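Local coordinates for chromosome partition protein Smc (Pyrococcus furiosus, PDB 3KTA), which is thought to be required for chromosome condensation and partitioning, and binds ATP through the ABC-type head domain to which this chain contributes the N-terminal part, at residues 10-15 with 43-48; 47-52 with 80-85. All blocks are in the same frame, centred on the assembly; numbering follows the deposited sequence.

Contact 1 (10-15 with 43-48); sequences KGFKSY and GDAILF. With AP5 (bis(adenosine)-5'-pentaphosphate), chain E.
Lys13 reaches from the loop after strand 3-10 to Asp44 on helix 39-49, passing one of the two adenines of AP5 on the way. Lys13 CB lies 3.8 Å from AP5 N7B. CG rests above one face of the Phe12 ring, offset toward the rim. Lys13 CD comes 4.1 Å from Asp44 CB. The chain bends at chi3 (77°), which places Lys13 CE 3.7 Å from AP5 C8B. Lys13 NZ then forms a salt bridge with Asp44 OD2 at 2.8 Å, meeting the oxygen from above the carboxylate plane, 37° out of it. NZ also makes a hydrogen bond to Met58 O, and Asp44 OD2 has a second salt bridge, to Arg59. Beside this charged pair, Phe12 packs on the helix. Phe12 CZ is 3.5 Å from Ala45 CA. Phe12 CE1 lies over one face of the Phe48 ring, 3.8 Å from Phe48 CG. The two ring planes stand at 47°. An alanine in place of Lys13 would probably leave Asp44 and Met58 O without their NZ partner, and open a gap where CE lies against the adenine. The buried charges of Lys13 and Asp44 thus fix the loop 11-15 by this adenine to the P-loop helix, while Phe12 gives the same helix an apolar partner.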
ATOM      1  N   LYS A  10       9.212  16.716   8.194  1.00 16.25           N
ATOM      2  CA  LYS A  10       9.778  18.058   8.249  1.00 17.37           C
ATOM      3  C   LYS A  10      10.543  18.365   6.965  1.00 18.67           C
ATOM      4  O   LYS A  10      11.529  17.695   6.636  1.00 18.97           O
ATOM      5  CB  LYS A  10      10.698  18.212   9.466  1.00 20.25           C
ATOM      6  CG  LYS A  10      11.328  19.613   9.549  1.00 25.71           C
ATOM      7  CD  LYS A  10      12.311  19.751  10.696  1.00 25.96           C
ATOM      8  CE  LYS A  10      13.003  21.103  10.611  1.00 31.79           C
ATOM      9  NZ  LYS A  10      14.040  21.281  11.661  1.00 30.71           N
ATOM     10  N   GLY A  11      10.078  19.367   6.219  1.00 19.33           N
ATOM     11  CA  GLY A  11      10.733  19.754   4.985  1.00 21.77           C
ATOM     12  C   GLY A  11      10.575  18.718   3.892  1.00 19.47           C
ATOM     13  O   GLY A  11      11.377  18.648   2.951  1.00 17.11           O
ATOM     14  N   PHE A  12       9.521  17.909   4.004  1.00 17.02           N
ATOM     15  CA  PHE A  12       9.333  16.806   3.076  1.00 14.66           C
ATOM     16  C   PHE A  12       8.274  17.102   2.014  1.00 16.08           C
ATOM     17  O   PHE A  12       7.108  17.312   2.343  1.00 16.46           O
ATOM     18  CB  PHE A  12       8.971  15.517   3.824  1.00 15.18           C
ATOM     19  CG  PHE A  12       8.911  14.322   2.930  1.00 15.71           C
ATOM     20  CD1 PHE A  12      10.059  13.621   2.621  1.00 15.60           C
ATOM     21  CD2 PHE A  12       7.709  13.931   2.338  1.00 14.52           C
ATOM     22  CE1 PHE A  12      10.026  12.547   1.765  1.00 16.94           C
ATOM     23  CE2 PHE A  12       7.665  12.851   1.476  1.00 15.46           C
ATOM     24  CZ  PHE A  12       8.817  12.146   1.195  1.00 16.89           C
ATOM     25  N   LYS A  13       8.708  17.102   0.756  1.00 15.63           N
ATOM     26  CA  LYS A  13       7.868  17.434  -0.397  1.00 17.29           C
ATOM     27  C   LYS A  13       6.953  18.627  -0.120  1.00 17.15           C
ATOM     28  O   LYS A  13       7.432  19.692   0.257  1.00 20.24           O
ATOM     29  CB  LYS A  13       7.123  16.189  -0.903  1.00 17.14           C
ATOM     30  CG  LYS A  13       8.083  15.067  -1.302  1.00 18.57           C
ATOM     31  CD  LYS A  13       7.394  13.894  -1.998  1.00 22.39           C
ATOM     32  CE  LYS A  13       7.080  14.240  -3.432  1.00 22.42           C
ATOM     33  NZ  LYS A  13       6.743  13.053  -4.268  1.00 22.54           N
ATOM     34  N   SER A  14       5.645  18.483  -0.318  1.00 16.61           N
ATOM     35  CA  SER A  14       4.746  19.630  -0.174  1.00 15.61           C
ATOM     36  C   SER A  14       4.396  20.048   1.269  1.00 16.97           C
ATOM     37  O   SER A  14       3.595  20.968   1.475  1.00 17.09           O
ATOM     38  CB  SER A  14       3.443  19.351  -0.929  1.00 14.84           C
ATOM     39  OG  SER A  14       2.816  18.184  -0.403  1.00 16.86           O
ATOM     40  N   TYR A  15       4.978  19.393   2.269  1.00 16.08           N
ATOM     41  CA  TYR A  15       4.507  19.591   3.648  1.00 16.71           C
ATOM     42  C   TYR A  15       5.106  20.751   4.456  1.00 19.33           C
ATOM     43  O   TYR A  15       4.705  20.989   5.606  1.00 18.80           O
ATOM     44  CB  TYR A  15       4.489  18.264   4.433  1.00 16.05           C
ATOM     45  CG  TYR A  15       3.260  17.469   4.042  1.00 16.76           C
ATOM     46  CD1 TYR A  15       2.042  17.670   4.685  1.00 18.42           C
ATOM     47  CD2 TYR A  15       3.302  16.584   2.981  1.00 15.58           C
ATOM     48  CE1 TYR A  15       0.900  16.973   4.298  1.00 16.54           C
ATOM     49  CE2 TYR A  15       2.176  15.899   2.579  1.00 14.29           C
ATOM     50  CZ  TYR A  15       0.980  16.096   3.238  1.00 16.58           C
ATOM     51  OH  TYR A  15      -0.135  15.406   2.829  1.00 17.09           O
ATOM     52  N   GLY A  43       2.317   8.757   1.196  1.00 10.38           N
ATOM     53  CA  GLY A  43       2.862   7.478   0.798  1.00 13.52           C
ATOM     54  C   GLY A  43       4.342   7.581   0.494  1.00 13.84           C
ATOM     55  O   GLY A  43       5.110   6.687   0.842  1.00 13.39           O
ATOM     56  N   ASP A  44       4.755   8.664  -0.163  1.00 12.67           N
ATOM     57  CA  ASP A  44       6.168   8.801  -0.496  1.00 12.40           C
ATOM     58  C   ASP A  44       7.023   8.962   0.764  1.00 12.67           C
ATOM     59  O   ASP A  44       8.179   8.516   0.788  1.00 14.17           O
ATOM     60  CB  ASP A  44       6.399   9.974  -1.455  1.00 12.86           C
ATOM     61  CG  ASP A  44       5.760   9.747  -2.808  0.76 15.26           C
ATOM     62  OD1 ASP A  44       5.634   8.569  -3.207  1.00 16.60           O
ATOM     63  OD2 ASP A  44       5.384  10.744  -3.457  0.79 16.58           O
ATOM     64  N   ALA A  45       6.449   9.573   1.799  1.00 13.59           N
ATOM     65  CA  ALA A  45       7.148   9.705   3.087  1.00 13.53           C
ATOM     66  C   ALA A  45       7.433   8.328   3.669  1.00 14.27           C
ATOM     67  O   ALA A  45       8.500   8.089   4.242  1.00 14.49           O
ATOM     68  CB  ALA A  45       6.337  10.563   4.058  1.00 12.75           C
ATOM     69  N   ILE A  46       6.489   7.411   3.508  1.00 11.32           N
ATOM     70  CA  ILE A  46       6.676   6.038   3.964  1.00 12.04           C
ATOM     71  C   ILE A  46       7.761   5.319   3.152  1.00 14.95           C
ATOM     72  O   ILE A  46       8.650   4.695   3.725  1.00 14.73           O
ATOM     73  CB  ILE A  46       5.354   5.259   3.937  1.00 11.84           C
ATOM     74  CG1 ILE A  46       4.359   5.916   4.900  1.00 14.55           C
ATOM     75  CG2 ILE A  46       5.600   3.765   4.258  1.00 13.74           C
ATOM     76  CD1 ILE A  46       2.940   5.371   4.776  1.00 13.51           C
ATOM     77  N   LEU A  47       7.695   5.413   1.825  1.00 11.77           N
ATOM     78  CA  LEU A  47       8.738   4.831   0.983  1.00 14.59           C
ATOM     79  C   LEU A  47      10.122   5.354   1.388  1.00 16.77           C
ATOM     80  O   LEU A  47      11.111   4.594   1.464  1.00 16.61           O
ATOM     81  CB  LEU A  47       8.495   5.194  -0.487  1.00 16.10           C
ATOM     82  CG  LEU A  47       7.259   4.564  -1.129  1.00 22.37           C
ATOM     83  CD1 LEU A  47       7.147   5.006  -2.586  1.00 23.11           C
ATOM     84  CD2 LEU A  47       7.334   3.067  -1.035  1.00 27.43           C
ATOM     85  N   PHE A  48      10.185   6.659   1.632  1.00 12.83           N
ATOM     86  CA  PHE A  48      11.450   7.335   1.934  1.00 12.81           C
ATOM     87  C   PHE A  48      12.051   6.855   3.245  1.00 15.39           C
ATOM     88  O   PHE A  48      13.224   6.459   3.300  1.00 15.48           O
ATOM     89  CB  PHE A  48      11.195   8.840   1.994  1.00 13.02           C
ATOM     90  CG  PHE A  48      12.384   9.651   2.419  1.00 15.33           C
ATOM     91  CD1 PHE A  48      13.425   9.885   1.542  1.00 15.42           C
ATOM     92  CD2 PHE A  48      12.428  10.213   3.685  1.00 14.71           C
ATOM     93  CE1 PHE A  48      14.521  10.664   1.936  1.00 17.82           C
ATOM     94  CE2 PHE A  48      13.508  10.994   4.076  1.00 18.59           C
ATOM     95  CZ  PHE A  48      14.545  11.215   3.196  1.00 16.83           C
TER
HETATM   96  PA  AP5 E 183      -1.061  15.281 -11.662  1.00 27.38           P
HETATM   97  O1A AP5 E 183      -1.782  16.548 -12.074  1.00 28.62           O
HETATM   98  O2A AP5 E 183       0.431  15.390 -11.832  1.00 30.15           O
HETATM   99  O3A AP5 E 183      -1.322  14.904 -10.107  1.00 23.04           O
HETATM  100  PB  AP5 E 183      -2.725  15.092  -9.384  1.00 27.96           P
HETATM  101  O1B AP5 E 183      -3.854  14.751 -10.336  1.00 28.80           O
HETATM  102  O2B AP5 E 183      -2.849  16.430  -8.709  1.00 22.92           O
HETATM  103  O3B AP5 E 183      -2.408  13.905  -8.338  1.00 20.64           O
HETATM  104  PG  AP5 E 183      -3.358  13.615  -7.127  1.00 20.43           P
HETATM  105  O1G AP5 E 183      -4.753  14.118  -7.447  1.00 24.94           O
HETATM  106  O2G AP5 E 183      -3.300  12.136  -6.911  1.00 15.13           O
HETATM  107  O3G AP5 E 183      -2.747  14.542  -6.002  1.00 18.20           O
HETATM  108  PD  AP5 E 183      -2.231  14.163  -4.550  1.00 15.36           P
HETATM  109  O1D AP5 E 183      -3.213  14.643  -3.525  1.00 14.71           O
HETATM  110  O2D AP5 E 183      -1.826  12.715  -4.423  1.00 14.10           O
HETATM  111  O3D AP5 E 183      -0.953  15.149  -4.501  1.00 16.46           O
HETATM  112  PE  AP5 E 183       0.598  14.698  -4.393  1.00 15.42           P
HETATM  113  O1E AP5 E 183       0.775  14.013  -3.058  1.00 16.51           O
HETATM  114  O2E AP5 E 183       1.018  13.949  -5.606  1.00 14.05           O
HETATM  115  O5F AP5 E 183      -1.670  13.998 -12.422  1.00 23.61           O
HETATM  116  C5F AP5 E 183      -1.298  13.595 -13.727  1.00 25.22           C
HETATM  117  C4F AP5 E 183      -2.066  12.350 -14.174  1.00 23.63           C
HETATM  118  O4F AP5 E 183      -1.535  11.215 -13.512  1.00 23.31           O
HETATM  119  C3F AP5 E 183      -3.543  12.386 -13.810  1.00 23.20           C
HETATM  120  O3F AP5 E 183      -4.254  11.510 -14.661  1.00 23.68           O
HETATM  121  C2F AP5 E 183      -3.551  11.785 -12.422  1.00 23.90           C
HETATM  122  O2F AP5 E 183      -4.783  11.162 -12.128  1.00 21.67           O
HETATM  123  C1F AP5 E 183      -2.414  10.775 -12.487  1.00 22.35           C
HETATM  124  N9A AP5 E 183      -1.616  10.749 -11.253  1.00 20.15           N
HETATM  125  C8A AP5 E 183      -1.588  11.688 -10.258  1.00 21.41           C
HETATM  126  N7A AP5 E 183      -0.696  11.294  -9.324  1.00 18.78           N
HETATM  127  C5A AP5 E 183      -0.159  10.113  -9.706  1.00 19.26           C
HETATM  128  C6A AP5 E 183       0.778   9.276  -9.117  1.00 20.49           C
HETATM  129  N6A AP5 E 183       1.226   9.523  -7.883  1.00 18.50           N
HETATM  130  N1A AP5 E 183       1.128   8.115  -9.761  1.00 20.55           N
HETATM  131  C2A AP5 E 183       0.561   7.784 -10.978  1.00 23.87           C
HETATM  132  N3A AP5 E 183      -0.374   8.614 -11.561  1.00 22.70           N
HETATM  133  C4A AP5 E 183      -0.730   9.759 -10.925  1.00 19.79           C
HETATM  134  O5J AP5 E 183       1.245  16.166  -4.278  1.00 15.27           O
HETATM  135  C5J AP5 E 183       1.535  16.924  -5.438  1.00 18.73           C
HETATM  136  C4J AP5 E 183       2.024  18.280  -4.963  1.00 15.74           C
HETATM  137  O4J AP5 E 183       3.229  18.099  -4.223  1.00 16.78           O
HETATM  138  C3J AP5 E 183       2.360  19.193  -6.148  1.00 19.46           C
HETATM  139  O3J AP5 E 183       1.802  20.463  -5.915  1.00 21.10           O
HETATM  140  C2J AP5 E 183       3.866  19.262  -6.084  1.00 21.26           C
HETATM  141  O2J AP5 E 183       4.388  20.451  -6.656  1.00 21.74           O
HETATM  142  C1J AP5 E 183       4.121  19.127  -4.591  1.00 16.94           C
HETATM  143  N9B AP5 E 183       5.531  18.791  -4.354  1.00 18.65           N
HETATM  144  C8B AP5 E 183       6.229  17.664  -4.692  1.00 19.01           C
HETATM  145  N7B AP5 E 183       7.511  17.815  -4.286  1.00 20.38           N
HETATM  146  C5B AP5 E 183       7.624  19.033  -3.701  1.00 19.71           C
HETATM  147  C6B AP5 E 183       8.689  19.713  -3.123  1.00 20.02           C
HETATM  148  N6B AP5 E 183       9.917  19.210  -3.182  1.00 23.57           N
HETATM  149  N1B AP5 E 183       8.468  20.964  -2.610  1.00 18.32           N
HETATM  150  C2B AP5 E 183       7.229  21.566  -2.656  1.00 18.94           C
HETATM  151  N3B AP5 E 183       6.177  20.884  -3.233  1.00 19.93           N
HETATM  152  C4B AP5 E 183       6.389  19.651  -3.742  1.00 20.44           C

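Contact 2 (47-52 with 80-85); sequences LFVLGG and AEVAIY
Val49 and Val82 meet side chain to side chain, where the last turn of helix 39-49 lies on strand 80-87. Phe48 and Val49 on the helix, and Val82 and Ile84 on the strand, all point toward the other segment. Val49 CB is 3.6 Å from Val82 CG1. Val49 and Ile84 lie at a slant to each other. Both branches of Val49 touch Ile84 CG2. Val49 CG1 sits between the backbone N and the carbonyl carbon (chi1 71°), 3.7 Å from Ile84 CG2. Val49 CG2 also approaches the strand backbone, 3.4 Å from Val82 O.

Val82 turns its other branch to Phe48, and these two side chains are also slanted against each other. Val82 CB lies at the edge of the Phe48 ring, in its plane. Val82 CG2 is 3.6 Å from Phe48 CD2. At the tip of the ring, Phe48 CZ comes 4.2 Å from Ala80 O. Val82 thus offers one methyl to each of Phe48 and Val49. Leu50 adds a looser contact, Leu50 CD2 lying 4.3 Å from Ile84 CD1.

The helix ends here in a Schellman motif, with Gly52 N hydrogen-bonded to Leu47 O and Gly51 N to Phe48 O. Gly51 has the positive phi of this motif. The backbone of the strand is hydrogen-bonded to strands 3-10 and 99-106. The side chains that meet are all apolar and buried. Between helix end and strand 80-87 the hold is van der Waals packing, while Arg104 of strand 99-106 adds hydrogen bonds to Phe48 O and Gly52 O.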
ATOM      1  N   LEU A  47       7.695   5.413   1.825  1.00 11.77           N
ATOM      2  CA  LEU A  47       8.738   4.831   0.983  1.00 14.59           C
ATOM      3  C   LEU A  47      10.122   5.354   1.388  1.00 16.77           C
ATOM      4  O   LEU A  47      11.111   4.594   1.464  1.00 16.61           O
ATOM      5  CB  LEU A  47       8.495   5.194  -0.487  1.00 16.10           C
ATOM      6  CG  LEU A  47       7.259   4.564  -1.129  1.00 22.37           C
ATOM      7  CD1 LEU A  47       7.147   5.006  -2.586  1.00 23.11           C
ATOM      8  CD2 LEU A  47       7.334   3.067  -1.035  1.00 27.43           C
ATOM      9  N   PHE A  48      10.185   6.659   1.632  1.00 12.83           N
ATOM     10  CA  PHE A  48      11.450   7.335   1.934  1.00 12.81           C
ATOM     11  C   PHE A  48      12.051   6.855   3.245  1.00 15.39           C
ATOM     12  O   PHE A  48      13.224   6.459   3.300  1.00 15.48           O
ATOM     13  CB  PHE A  48      11.195   8.840   1.994  1.00 13.02           C
ATOM     14  CG  PHE A  48      12.384   9.651   2.419  1.00 15.33           C
ATOM     15  CD1 PHE A  48      13.425   9.885   1.542  1.00 15.42           C
ATOM     16  CD2 PHE A  48      12.428  10.213   3.685  1.00 14.71           C
ATOM     17  CE1 PHE A  48      14.521  10.664   1.936  1.00 17.82           C
ATOM     18  CE2 PHE A  48      13.508  10.994   4.076  1.00 18.59           C
ATOM     19  CZ  PHE A  48      14.545  11.215   3.196  1.00 16.83           C
ATOM     20  N   VAL A  49      11.247   6.883   4.303  1.00 13.40           N
ATOM     21  CA  VAL A  49      11.769   6.554   5.632  1.00 13.97           C
ATOM     22  C   VAL A  49      12.127   5.072   5.758  1.00 14.48           C
ATOM     23  O   VAL A  49      12.983   4.704   6.570  1.00 15.26           O
ATOM     24  CB  VAL A  49      10.797   7.005   6.748  1.00 12.01           C
ATOM     25  CG1 VAL A  49       9.541   6.132   6.763  1.00 12.89           C
ATOM     26  CG2 VAL A  49      11.514   6.999   8.106  1.00 14.22           C
ATOM     27  N   LEU A  50      11.511   4.226   4.932  1.00 15.49           N
ATOM     28  CA  LEU A  50      11.798   2.791   4.946  1.00 16.65           C
ATOM     29  C   LEU A  50      12.956   2.433   4.018  1.00 17.97           C
ATOM     30  O   LEU A  50      13.217   1.255   3.748  1.00 18.23           O
ATOM     31  CB  LEU A  50      10.549   1.979   4.580  1.00 18.18           C
ATOM     32  CG  LEU A  50       9.365   2.164   5.528  1.00 16.65           C
ATOM     33  CD1 LEU A  50       8.187   1.279   5.095  1.00 21.34           C
ATOM     34  CD2 LEU A  50       9.753   1.895   6.976  1.00 18.30           C
ATOM     35  N   GLY A  51      13.634   3.457   3.515  1.00 17.94           N
ATOM     36  CA  GLY A  51      14.917   3.246   2.859  1.00 21.93           C
ATOM     37  C   GLY A  51      14.915   3.320   1.350  1.00 23.86           C
ATOM     38  O   GLY A  51      15.893   2.930   0.708  1.00 27.37           O
ATOM     39  N   GLY A  52      13.828   3.824   0.774  1.00 22.10           N
ATOM     40  CA  GLY A  52      13.717   3.919  -0.670  1.00 24.39           C
ATOM     41  C   GLY A  52      14.926   4.574  -1.313  1.00 26.02           C
ATOM     42  O   GLY A  52      15.315   5.682  -0.949  1.00 24.44           O
ATOM     43  N   ALA A  80      15.255  17.327   4.070  1.00 22.23           N
ATOM     44  CA  ALA A  80      13.955  16.682   4.276  1.00 21.17           C
ATOM     45  C   ALA A  80      14.117  15.569   5.302  1.00 19.89           C
ATOM     46  O   ALA A  80      15.063  14.791   5.239  1.00 21.36           O
ATOM     47  CB  ALA A  80      13.424  16.129   2.966  1.00 21.37           C
ATOM     48  N   GLU A  81      13.188  15.490   6.244  1.00 17.50           N
ATOM     49  CA  GLU A  81      13.246  14.444   7.254  1.00 18.02           C
ATOM     50  C   GLU A  81      11.891  13.783   7.498  1.00 17.83           C
ATOM     51  O   GLU A  81      10.868  14.454   7.591  1.00 19.88           O
ATOM     52  CB  GLU A  81      13.773  15.024   8.558  1.00 19.51           C
ATOM     53  CG  GLU A  81      13.797  14.043   9.716  1.00 22.77           C
ATOM     54  CD  GLU A  81      14.433  14.656  10.943  0.64 24.88           C
ATOM     55  OE1 GLU A  81      15.667  14.841  10.937  0.88 25.61           O
ATOM     56  OE2 GLU A  81      13.700  14.956  11.903  0.51 27.53           O
ATOM     57  N   VAL A  82      11.900  12.460   7.616  1.00 14.11           N
ATOM     58  CA  VAL A  82      10.703  11.725   8.005  1.00 14.03           C
ATOM     59  C   VAL A  82      11.044  10.821   9.178  1.00 13.13           C
ATOM     60  O   VAL A  82      12.086  10.154   9.170  1.00 15.51           O
ATOM     61  CB  VAL A  82      10.164  10.873   6.839  1.00 15.45           C
ATOM     62  CG1 VAL A  82       8.919  10.080   7.266  1.00 14.90           C
ATOM     63  CG2 VAL A  82       9.826  11.780   5.652  1.00 14.64           C
ATOM     64  N   ALA A  83      10.178  10.830  10.186  1.00 15.21           N
ATOM     65  CA  ALA A  83      10.253   9.853  11.262  1.00 15.22           C
ATOM     66  C   ALA A  83       9.001   8.990  11.233  1.00 14.67           C
ATOM     67  O   ALA A  83       7.889   9.497  11.066  1.00 15.81           O
ATOM     68  CB  ALA A  83      10.390  10.541  12.611  1.00 17.62           C
ATOM     69  N   ILE A  84       9.182   7.683  11.385  1.00 14.04           N
ATOM     70  CA  ILE A  84       8.056   6.770  11.434  1.00 12.83           C
ATOM     71  C   ILE A  84       8.056   6.046  12.787  1.00 14.51           C
ATOM     72  O   ILE A  84       9.105   5.578  13.255  1.00 15.24           O
ATOM     73  CB  ILE A  84       8.070   5.791  10.226  1.00 12.71           C
ATOM     74  CG1 ILE A  84       6.774   4.966  10.190  1.00 14.52           C
ATOM     75  CG2 ILE A  84       9.332   4.884  10.249  1.00 13.98           C
ATOM     76  CD1 ILE A  84       6.593   4.189   8.881  1.00 14.61           C
ATOM     77  N   TYR A  85       6.901   6.019  13.439  1.00 12.93           N
ATOM     78  CA  TYR A  85       6.773   5.417  14.776  1.00 14.21           C
ATOM     79  C   TYR A  85       5.967   4.123  14.664  1.00 16.13           C
ATOM     80  O   TYR A  85       4.775   4.149  14.314  1.00 14.78           O
ATOM     81  CB  TYR A  85       6.087   6.403  15.735  1.00 15.80           C
ATOM     82  CG  TYR A  85       6.920   7.634  16.029  1.00 15.85           C
ATOM     83  CD1 TYR A  85       7.144   8.595  15.054  1.00 15.67           C
ATOM     84  CD2 TYR A  85       7.502   7.817  17.269  1.00 21.13           C
ATOM     85  CE1 TYR A  85       7.921   9.723  15.307  1.00 20.70           C
ATOM     86  CE2 TYR A  85       8.284   8.940  17.535  1.00 22.61           C
ATOM     87  CZ  TYR A  85       8.490   9.885  16.550  1.00 24.04           C
ATOM     88  OH  TYR A  85       9.262  11.004  16.812  1.00 27.19           O
TER

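In the fold
From the N terminus, strand 3-10 ends at Lys10 and runs into the loop 11-15. The chain then passes through strands 20-23 and 28-33 and the P-loop, and enters helix 39-49, where contact 1 closes the first loop. Contact 2 starts on the end of the same helix and closes a second loop when the chain returns as strand 80-87. The two loops are consecutive and overlap only at Leu47 and Phe48, so neither nests inside the other. Their far ends also meet: Lys10 O lies 2.8 Å from Glu81 N, a probable hydrogen bond, and Phe12 packs on Val82. Together they tie the nucleotide-side loop, the P-loop helix and the antiparallel sheet of the ABC-type head.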